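Side-chain contacts in possible galactose mutarotase (Streptomyces platensis subsp. rosaceus, PDB 4RNL), which probably interconverts the alpha and beta anomers of galactose or a related aldose: residues A[117-121]-A[122-126]; A[312-315]-A[316-319]; A[325-328]-A[329-332]. All blocks are in the same frame, centred on the assembly; numbering follows the deposited sequence. Where two conformers were deposited one is given.

Interaction 1 of 3, residues A[117-121]-A[122-126]; sequences GGFSR and VVWDA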
ATOM      1  N   GLY A 117      11.655   6.857 -10.115  1.00 15.18           N
ATOM      2  CA  GLY A 117      10.604   7.851 -10.277  1.00 17.23           C
ATOM      3  C   GLY A 117       9.206   7.247 -10.348  1.00 13.61           C
ATOM      4  O   GLY A 117       8.353   7.726 -11.101  1.00 14.63           O
ATOM      5  N   GLY A 118       8.965   6.200  -9.562  1.00 12.28           N
ATOM      6  CA  GLY A 118       7.645   5.594  -9.476  1.00 11.95           C
ATOM      7  C   GLY A 118       6.566   6.534  -8.951  1.00 16.54           C
ATOM      8  O   GLY A 118       6.847   7.692  -8.583  1.00 13.61           O
ATOM      9  N   PHE A 119       5.334   6.025  -8.890  1.00  7.96           N
ATOM     10  CA  PHE A 119       4.156   6.831  -8.551  1.00  8.59           C
ATOM     11  C   PHE A 119       4.263   7.447  -7.154  1.00 15.76           C
ATOM     12  O   PHE A 119       3.625   8.458  -6.865  1.00 11.39           O
ATOM     13  CB  PHE A 119       2.871   5.985  -8.624  1.00 11.59           C
ATOM     14  CG  PHE A 119       2.434   5.597 -10.038  1.00 10.45           C
ATOM     15  CD1 PHE A 119       3.204   5.905 -11.153  1.00 14.88           C
ATOM     16  CD2 PHE A 119       1.222   4.936 -10.229  1.00 12.93           C
ATOM     17  CE1 PHE A 119       2.772   5.549 -12.446  1.00 13.71           C
ATOM     18  CE2 PHE A 119       0.789   4.567 -11.506  1.00 15.25           C
ATOM     19  CZ  PHE A 119       1.567   4.878 -12.616  1.00 14.48           C
ATOM     20  N   SER A 120       5.075   6.837  -6.292  1.00 10.46           N
ATOM     21  CA  SER A 120       5.190   7.313  -4.914  0.64  8.67           C
ATOM     22  C   SER A 120       6.090   8.539  -4.793  1.00 11.98           C
ATOM     23  O   SER A 120       6.191   9.130  -3.717  1.00 13.25           O
ATOM     24  CB  SER A 120       5.734   6.203  -4.023  0.64 10.38           C
ATOM     25  OG  SER A 120       7.049   5.880  -4.411  0.64 13.32           O
ATOM     26  N   ARG A 121       6.728   8.926  -5.892  1.00 11.66           N
ATOM     27  CA  ARG A 121       7.665  10.052  -5.874  1.00 13.72           C
ATOM     28  C   ARG A 121       7.342  11.105  -6.921  1.00 14.44           C
ATOM     29  O   ARG A 121       8.226  11.842  -7.357  1.00 13.70           O
ATOM     30  CB  ARG A 121       9.100   9.549  -6.077  1.00 17.77           C
ATOM     31  CG  ARG A 121       9.642   8.731  -4.912  1.00 23.20           C
ATOM     32  CD  ARG A 121       9.930   7.307  -5.331  1.00 26.69           C
ATOM     33  NE  ARG A 121      10.421   6.494  -4.218  1.00 25.62           N
ATOM     34  CZ  ARG A 121      11.593   5.873  -4.213  1.00 21.73           C
ATOM     35  NH1 ARG A 121      12.397   5.953  -5.272  1.00 17.94           N
ATOM     36  NH2 ARG A 121      11.951   5.153  -3.163  1.00 18.11           N
ATOM     37  N   VAL A 122       6.077  11.161  -7.335  1.00 12.95           N
ATOM     38  CA  VAL A 122       5.618  12.200  -8.251  1.00 13.21           C
ATOM     39  C   VAL A 122       4.387  12.886  -7.663  1.00 14.10           C
ATOM     40  O   VAL A 122       3.713  12.325  -6.786  1.00 13.09           O
ATOM     41  CB  VAL A 122       5.282  11.628  -9.651  1.00 16.94           C
ATOM     42  CG1 VAL A 122       6.520  11.009 -10.283  1.00 14.39           C
ATOM     43  CG2 VAL A 122       4.173  10.594  -9.550  1.00 13.68           C
ATOM     44  N   VAL A 123       4.102  14.098  -8.127  1.00 12.43           N
ATOM     45  CA  VAL A 123       2.963  14.863  -7.611  1.00 15.34           C
ATOM     46  C   VAL A 123       1.722  14.635  -8.475  1.00 16.20           C
ATOM     47  O   VAL A 123       1.786  14.685  -9.712  1.00 15.73           O
ATOM     48  CB  VAL A 123       3.284  16.365  -7.507  1.00 18.05           C
ATOM     49  CG1 VAL A 123       2.075  17.151  -7.018  1.00 15.51           C
ATOM     50  CG2 VAL A 123       4.454  16.591  -6.559  1.00 17.35           C
ATOM     51  N   TRP A 124       0.600  14.368  -7.811  1.00 15.08           N
ATOM     52  CA  TRP A 124      -0.683  14.102  -8.465  1.00 15.01           C
ATOM     53  C   TRP A 124      -1.618  15.312  -8.421  1.00 16.85           C
ATOM     54  O   TRP A 124      -1.593  16.092  -7.459  1.00 17.00           O
ATOM     55  CB  TRP A 124      -1.360  12.907  -7.772  1.00 14.27           C
ATOM     56  CG  TRP A 124      -0.597  11.619  -7.959  1.00 12.85           C
ATOM     57  CD1 TRP A 124       0.641  11.314  -7.479  1.00 14.39           C
ATOM     58  CD2 TRP A 124      -1.034  10.476  -8.701  1.00 12.88           C
ATOM     59  NE1 TRP A 124       1.004  10.043  -7.875  1.00 13.13           N
ATOM     60  CE2 TRP A 124      -0.011   9.508  -8.623  1.00 14.75           C
ATOM     61  CE3 TRP A 124      -2.201  10.173  -9.408  1.00 14.21           C
ATOM     62  CZ2 TRP A 124      -0.113   8.261  -9.241  1.00 15.00           C
ATOM     63  CZ3 TRP A 124      -2.304   8.929 -10.021  1.00 14.71           C
ATOM     64  CH2 TRP A 124      -1.265   7.991  -9.933  1.00 16.68           C
ATOM     65  N   ASP A 125      -2.427  15.481  -9.467  1.00 14.07           N
ATOM     66  CA  ASP A 125      -3.499  16.482  -9.450  1.00 15.03           C
ATOM     67  C   ASP A 125      -4.566  15.986  -8.493  1.00 17.98           C
ATOM     68  O   ASP A 125      -4.815  14.790  -8.418  1.00 18.99           O
ATOM     69  CB  ASP A 125      -4.132  16.639 -10.841  1.00 22.01           C
ATOM     70  CG  ASP A 125      -3.212  17.303 -11.838  1.00 32.29           C
ATOM     71  OD1 ASP A 125      -2.261  17.987 -11.411  1.00 39.48           O
ATOM     72  OD2 ASP A 125      -3.454  17.149 -13.056  1.00 39.46           O
ATOM     73  N   ALA A 126      -5.196  16.893  -7.759  1.00 17.15           N
ATOM     74  CA  ALA A 126      -6.204  16.481  -6.797  1.00 15.37           C
ATOM     75  C   ALA A 126      -7.480  17.290  -6.961  1.00 18.13           C
ATOM     76  O   ALA A 126      -7.439  18.481  -7.281  1.00 19.07           O
ATOM     77  CB  ALA A 126      -5.671  16.637  -5.364  1.00 14.28           C
TER

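Interaction 2 of 3, residues A[312-315]-A[316-319]; sequences FPDS and PNRP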
ATOM      1  N   PHE A 312       0.557 -10.660  -7.650  1.00 12.13           N
ATOM      2  CA  PHE A 312       1.750 -11.333  -7.124  1.00 10.50           C
ATOM      3  C   PHE A 312       3.054 -10.728  -7.654  1.00 11.93           C
ATOM      4  O   PHE A 312       3.099 -10.239  -8.789  1.00 12.97           O
ATOM      5  CB  PHE A 312       1.738 -12.825  -7.504  1.00 10.08           C
ATOM      6  CG  PHE A 312       0.548 -13.603  -6.994  1.00 13.31           C
ATOM      7  CD1 PHE A 312      -0.362 -13.052  -6.096  1.00 11.47           C
ATOM      8  CD2 PHE A 312       0.355 -14.912  -7.417  1.00 12.14           C
ATOM      9  CE1 PHE A 312      -1.448 -13.800  -5.642  1.00 13.62           C
ATOM     10  CE2 PHE A 312      -0.720 -15.662  -6.970  1.00 13.59           C
ATOM     11  CZ  PHE A 312      -1.625 -15.101  -6.079  1.00 13.02           C
ATOM     12  N   PRO A 313       4.130 -10.768  -6.841  1.00 12.04           N
ATOM     13  CA  PRO A 313       5.457 -10.326  -7.293  1.00 14.09           C
ATOM     14  C   PRO A 313       5.869 -11.021  -8.583  1.00 12.60           C
ATOM     15  O   PRO A 313       5.585 -12.211  -8.750  1.00 13.86           O
ATOM     16  CB  PRO A 313       6.384 -10.775  -6.155  1.00 14.39           C
ATOM     17  CG  PRO A 313       5.500 -10.755  -4.939  1.00 15.49           C
ATOM     18  CD  PRO A 313       4.140 -11.192  -5.426  1.00 12.27           C
ATOM     19  N   ASP A 314       6.515 -10.271  -9.475  1.00 12.14           N
ATOM     20  CA  ASP A 314       7.095 -10.801 -10.709  1.00 13.93           C
ATOM     21  C   ASP A 314       6.060 -11.337 -11.701  1.00 12.44           C
ATOM     22  O   ASP A 314       6.388 -12.146 -12.565  1.00 15.62           O
ATOM     23  CB  ASP A 314       8.158 -11.874 -10.420  1.00 15.66           C
ATOM     24  CG  ASP A 314       9.119 -12.064 -11.584  1.00 19.35           C
ATOM     25  OD1 ASP A 314       9.388 -11.064 -12.287  1.00 16.46           O
ATOM     26  OD2 ASP A 314       9.597 -13.203 -11.811  1.00 22.03           O
ATOM     27  N   SER A 315       4.814 -10.887 -11.584  1.00 12.53           N
ATOM     28  CA  SER A 315       3.770 -11.358 -12.510  1.00 14.15           C
ATOM     29  C   SER A 315       4.062 -11.134 -13.998  1.00 11.96           C
ATOM     30  O   SER A 315       3.708 -11.991 -14.826  1.00 14.83           O
ATOM     31  CB  SER A 315       2.394 -10.786 -12.134  1.00 14.53           C
ATOM     32  OG  SER A 315       1.994 -11.247 -10.846  1.00 14.98           O
ATOM     33  N   PRO A 316       4.719 -10.013 -14.363  1.00 12.10           N
ATOM     34  CA  PRO A 316       5.016  -9.858 -15.794  1.00 14.35           C
ATOM     35  C   PRO A 316       5.967 -10.922 -16.351  1.00 16.80           C
ATOM     36  O   PRO A 316       6.091 -11.054 -17.569  1.00 16.82           O
ATOM     37  CB  PRO A 316       5.665  -8.470 -15.861  1.00 12.98           C
ATOM     38  CG  PRO A 316       5.022  -7.724 -14.723  1.00 12.11           C
ATOM     39  CD  PRO A 316       4.977  -8.758 -13.624  1.00 12.71           C
ATOM     40  N   ASN A 317       6.627 -11.672 -15.474  1.00 13.22           N
ATOM     41  CA  ASN A 317       7.481 -12.777 -15.911  1.00 17.70           C
ATOM     42  C   ASN A 317       6.910 -14.139 -15.549  1.00 14.77           C
ATOM     43  O   ASN A 317       7.572 -15.160 -15.721  1.00 16.67           O
ATOM     44  CB  ASN A 317       8.875 -12.635 -15.289  1.00 16.83           C
ATOM     45  CG  ASN A 317       9.674 -11.526 -15.921  1.00 17.55           C
ATOM     46  OD1 ASN A 317       9.766 -11.443 -17.150  1.00 17.93           O
ATOM     47  ND2 ASN A 317      10.244 -10.649 -15.088  1.00 16.33           N
ATOM     48  N   ARG A 318       5.682 -14.147 -15.037  1.00 15.34           N
ATOM     49  CA  ARG A 318       5.044 -15.366 -14.545  1.00 16.35           C
ATOM     50  C   ARG A 318       3.624 -15.493 -15.094  1.00 14.69           C
ATOM     51  O   ARG A 318       2.670 -15.028 -14.469  1.00 14.23           O
ATOM     52  CB  ARG A 318       5.000 -15.342 -13.011  1.00 14.06           C
ATOM     53  CG  ARG A 318       6.363 -15.475 -12.338  1.00 17.36           C
ATOM     54  CD  ARG A 318       6.962 -16.868 -12.554  1.00 17.49           C
ATOM     55  NE  ARG A 318       6.161 -17.936 -11.947  1.00 17.46           N
ATOM     56  CZ  ARG A 318       6.441 -18.517 -10.782  1.00 18.55           C
ATOM     57  NH1 ARG A 318       5.660 -19.478 -10.307  1.00 17.50           N
ATOM     58  NH2 ARG A 318       7.501 -18.130 -10.085  1.00 18.12           N
ATOM     59  N   PRO A 319       3.475 -16.129 -16.269  1.00 18.01           N
ATOM     60  CA  PRO A 319       2.142 -16.206 -16.874  1.00 21.78           C
ATOM     61  C   PRO A 319       1.195 -17.113 -16.086  1.00 23.72           C
ATOM     62  O   PRO A 319      -0.012 -17.088 -16.339  1.00 21.21           O
ATOM     63  CB  PRO A 319       2.414 -16.800 -18.267  1.00 22.08           C
ATOM     64  CG  PRO A 319       3.869 -16.610 -18.507  1.00 28.72           C
ATOM     65  CD  PRO A 319       4.515 -16.679 -17.151  1.00 22.87           C
TER
HETATM   66  O   HOH W   1       9.208 -15.649 -10.475  1.00 20.52           O

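Interaction 3 of 3, residues A[325-328]-A[329-332]; sequences VLRP and GESY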
ATOM      1  N   VAL A 325      -1.708  -7.557 -17.016  1.00 14.99           N
ATOM      2  CA  VAL A 325      -1.722  -6.830 -18.292  1.00 12.85           C
ATOM      3  C   VAL A 325      -2.981  -5.966 -18.417  1.00 15.90           C
ATOM      4  O   VAL A 325      -4.074  -6.381 -18.020  1.00 17.39           O
ATOM      5  CB  VAL A 325      -1.603  -7.811 -19.491  1.00 16.08           C
ATOM      6  CG1 VAL A 325      -1.730  -7.081 -20.842  1.00 14.43           C
ATOM      7  CG2 VAL A 325      -0.284  -8.536 -19.421  1.00 13.47           C
ATOM      8  N   LEU A 326      -2.820  -4.752 -18.942  1.00 13.71           N
ATOM      9  CA  LEU A 326      -3.960  -3.898 -19.279  1.00 14.44           C
ATOM     10  C   LEU A 326      -3.831  -3.494 -20.745  1.00 19.17           C
ATOM     11  O   LEU A 326      -2.741  -3.135 -21.196  1.00 17.92           O
ATOM     12  CB  LEU A 326      -4.001  -2.649 -18.393  1.00 13.17           C
ATOM     13  CG  LEU A 326      -5.171  -1.698 -18.665  1.00 17.52           C
ATOM     14  CD1 LEU A 326      -6.491  -2.353 -18.257  1.00 19.47           C
ATOM     15  CD2 LEU A 326      -4.992  -0.361 -17.956  1.00 16.63           C
ATOM     16  N   ARG A 327      -4.937  -3.565 -21.487  1.00 16.85           N
ATOM     17  CA  ARG A 327      -4.931  -3.257 -22.913  1.00 17.88           C
ATOM     18  C   ARG A 327      -5.886  -2.118 -23.236  1.00 16.62           C
ATOM     19  O   ARG A 327      -6.802  -1.851 -22.464  1.00 19.58           O
ATOM     20  CB  ARG A 327      -5.296  -4.504 -23.716  1.00 18.00           C
ATOM     21  CG  ARG A 327      -4.241  -5.575 -23.630  1.00 19.70           C
ATOM     22  CD  ARG A 327      -4.603  -6.807 -24.438  1.00 24.24           C
ATOM     23  NE  ARG A 327      -3.624  -7.856 -24.171  1.00 22.98           N
ATOM     24  CZ  ARG A 327      -2.424  -7.905 -24.737  1.00 20.44           C
ATOM     25  NH1 ARG A 327      -2.067  -6.983 -25.621  1.00 19.19           N
ATOM     26  NH2 ARG A 327      -1.582  -8.879 -24.426  1.00 24.46           N
ATOM     27  N   PRO A 328      -5.672  -1.431 -24.375  1.00 20.43           N
ATOM     28  CA  PRO A 328      -6.584  -0.339 -24.728  1.00 23.45           C
ATOM     29  C   PRO A 328      -8.029  -0.816 -24.807  1.00 21.36           C
ATOM     30  O   PRO A 328      -8.281  -1.927 -25.280  1.00 21.65           O
ATOM     31  CB  PRO A 328      -6.084   0.096 -26.110  1.00 26.08           C
ATOM     32  CG  PRO A 328      -4.632  -0.218 -26.083  1.00 25.97           C
ATOM     33  CD  PRO A 328      -4.528  -1.512 -25.302  1.00 22.49           C
ATOM     34  N   GLY A 329      -8.961  -0.002 -24.321  1.00 22.94           N
ATOM     35  CA  GLY A 329     -10.360  -0.388 -24.328  1.00 26.91           C
ATOM     36  C   GLY A 329     -10.777  -1.075 -23.041  1.00 27.26           C
ATOM     37  O   GLY A 329     -11.970  -1.229 -22.776  1.00 25.46           O
ATOM     38  N   GLU A 330      -9.800  -1.500 -22.243  1.00 19.21           N
ATOM     39  CA  GLU A 330     -10.084  -2.141 -20.964  1.00 19.43           C
ATOM     40  C   GLU A 330     -10.033  -1.136 -19.823  1.00 19.02           C
ATOM     41  O   GLU A 330      -9.543  -0.023 -19.992  1.00 23.09           O
ATOM     42  CB  GLU A 330      -9.084  -3.266 -20.697  1.00 20.88           C
ATOM     43  CG  GLU A 330      -9.094  -4.367 -21.742  1.00 25.15           C
ATOM     44  CD  GLU A 330      -8.092  -5.461 -21.437  1.00 30.73           C
ATOM     45  OE1 GLU A 330      -7.087  -5.181 -20.751  1.00 22.00           O
ATOM     46  OE2 GLU A 330      -8.311  -6.610 -21.877  1.00 33.49           O
ATOM     47  N   SER A 331     -10.530  -1.541 -18.656  1.00 18.42           N
ATOM     48  CA  SER A 331     -10.551  -0.672 -17.478  1.00 19.29           C
ATOM     49  C   SER A 331      -9.982  -1.420 -16.285  1.00 21.20           C
ATOM     50  O   SER A 331     -10.510  -2.459 -15.883  1.00 20.36           O
ATOM     51  CB  SER A 331     -11.982  -0.213 -17.181  1.00 26.14           C
ATOM     52  OG  SER A 331     -12.071   0.425 -15.920  1.00 36.22           O
ATOM     53  N   TYR A 332      -8.884  -0.908 -15.735  1.00 12.91           N
ATOM     54  CA  TYR A 332      -8.284  -1.479 -14.535  1.00 12.18           C
ATOM     55  C   TYR A 332      -9.021  -0.897 -13.343  1.00 14.96           C
ATOM     56  O   TYR A 332      -9.252   0.311 -13.289  1.00 15.18           O
ATOM     57  CB  TYR A 332      -6.793  -1.099 -14.467  1.00 12.29           C
ATOM     58  CG  TYR A 332      -6.088  -1.425 -13.165  1.00 14.05           C
ATOM     59  CD1 TYR A 332      -5.492  -2.662 -12.965  1.00 17.83           C
ATOM     60  CD2 TYR A 332      -5.988  -0.486 -12.147  1.00 12.59           C
ATOM     61  CE1 TYR A 332      -4.835  -2.965 -11.781  1.00 16.71           C
ATOM     62  CE2 TYR A 332      -5.333  -0.779 -10.960  1.00 13.65           C
ATOM     63  CZ  TYR A 332      -4.760  -2.021 -10.782  1.00 13.60           C
ATOM     64  OH  TYR A 332      -4.101  -2.304  -9.605  1.00 15.93           O
TER
HETATM   65  O   HOH W   2      -5.650  -7.443 -20.178  1.00 31.87           O
HETATM   66  O   HOH W   3      -7.292   0.715 -21.136  1.00 18.10           O

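Interaction 1 of 3, residues A[117-121]-A[122-126]
Trp-124 reaches back along the chain to Phe-119, five residues earlier, and meets it twice, at the backbone and at the ring. Its CB starts the side chain with CG anti to the carbonyl carbon (chi1 -66°), which swings the indole back over the turn that precedes strand 125-129. Along the pyrrole edge, Trp-124 NE1 donates to Phe-119 O at 3.2 Å. This bond is nearly straight, 171° at the hydrogen, and it lies in the indole plane while meeting the carbonyl in its own plane, on a lone pair. Farther out on the six-membered ring, Trp-124 CZ2 approaches Phe-119 CD2 to 3.7 Å, and Trp-124 CH2, the outermost carbon, stands 4.0 Å from the same atom. The two rings form a T-shaped pair, planes 78° apart, with the edge of Trp-124 turned to the face of Phe-119. Beside the indole bond, Val-122 CG2 rests 3.5 Å from Phe-119 O, so the carbonyl that accepts the indole N-H also touches a methyl. The other methyl, Val-122 CG1, lies 3.7 Å from Gly-118 O. That oxygen also accepts the backbone N-H of Arg-121, closing the turn, while the Arg-121 guanidinium bonds to Pro-116 O.

The turn leads into strand 125-129, an outermost strand of the nine-stranded antiparallel sheet, and Leu-81 and Val-152 pack against both aromatic side chains. Tryptophan suits this place because it joins a broad apolar surface to one well-directed donor. A phenylalanine in its place would probably leave Phe-119 O without its indole N-H and open a gap beside the Phe-119 ring. Directional polarity and aromatic contact thus act from one rigid group, fixing the turn against the start of the strand without burying a charge.

Interaction 2 of 3, residues A[312-315]-A[316-319]
Asp-314 and Asn-317 are joined through side chain and backbone together. Asn-317 ND2 donates to Asp-314 OD1 at 3.0 Å, on the syn side of the carboxylate and in the amide's own plane, although the two flat groups are turned 58° apart. Asn-317 N bonds to Asp-314 O, also at 3.0 Å, from above the carbonyl plane. With CG anti to N (chi1 -159°), the Asp-314 carboxylate lies over Asn-317 CB and can also take the N-H of Ala-90; the second amide proton of Asn-317 goes to Ser-93 O. A water links Asp-314 OD2 to Arg-318 NH2, while Arg-318 NH1 forms a salt bridge with Asp-320 and bonds to Gly-219 O.

These bonds tie a type II beta turn, Phe-312 to Ser-315, to a short 3-10 segment in the loop between strands 305-310 and 325-326. At the turn's end Ser-315 OG donates to Phe-312 O at 2.5 Å, and Ser-315 O accepts Arg-318 N at 2.9 Å.

Pro-316 suits its place early in the 3-10 segment, where no backbone N-H is required. Its ring packs on Ile-89 and Phe-94, while Arg-318 CG lies 3.3 Å from Asp-314 O before the arginine chain bends away.

Interaction 3 of 3, residues A[325-328]-A[329-332]
Glu-330 folds back on Arg-327 and bonds it from both its backbone and its side chain. Glu-330 N donates to Arg-327 O at 3.0 Å, the bond that closes a type II beta turn. In return, Arg-327 N donates to Glu-330 OE1 at 2.8 Å, coming from above the carboxylate plane. The glutamate chain can span this distance because it runs extended beyond CG (chi2 -180°), alongside the arginine chain and pointing the same way. Arg-327 CB also lies 3.5 Å from Glu-330 OE1, a van der Waals contact beside the bond.

Leu-326 makes the apolar part of the contact. Leu-326 CD1 touches Glu-330 CB at 3.7 Å, and Leu-326 CD2 lies 4.0 Å from Tyr-332 CB, the Leu-326 and Tyr-332 side chains crossing at about a right angle. One water, donating to Glu-330 OE1 and Val-325 O, gives the carboxylate oxygen a second hydrogen.

The turn residues set this geometry. Pro-328 holds a phi of -57°, fit for the first corner, and Gly-329 takes the second at a phi of 92°, where a side chain would collide with Pro-328 O. Beyond the turn, Arg-327 pairs with Asp-97, Tyr-332 OH accepts the N-H of Leu-179, and Leu-326 packs on Val-177 and Thr-171. The turn thereby carries the chain from strand 325-326 into strand 332-342.

Although Arg-327 and Glu-330 are oppositely charged, their charged atoms do not touch. The carboxylate serves the backbone N-H instead, and its negative charge would probably strengthen that bond, while the guanidinium is left to its own aspartate.

Overall arrangement
The three contacts come in series along the chain, all local to loops and turns of a protein whose regular structure is almost all antiparallel strand. Interaction 1 leads into strand 125-129, at one margin of the nine-stranded sheet; interaction 3 leads into strand 332-342, in the interior of that sheet. Interaction 2 follows strand 305-310 of the seven-stranded sheet, and its loop runs on to strand 325-326, where interaction 3 begins. Centres lie about 17 Å apart for interactions 2 and 3, about 21 Å for 1 and 3, and about 24 Å for 1 and 2; none touch. Leu-179 meets Phe-119 and Tyr-332, linking interactions 1 and 3. The three shape strand connections of the mutarotase-like beta fold.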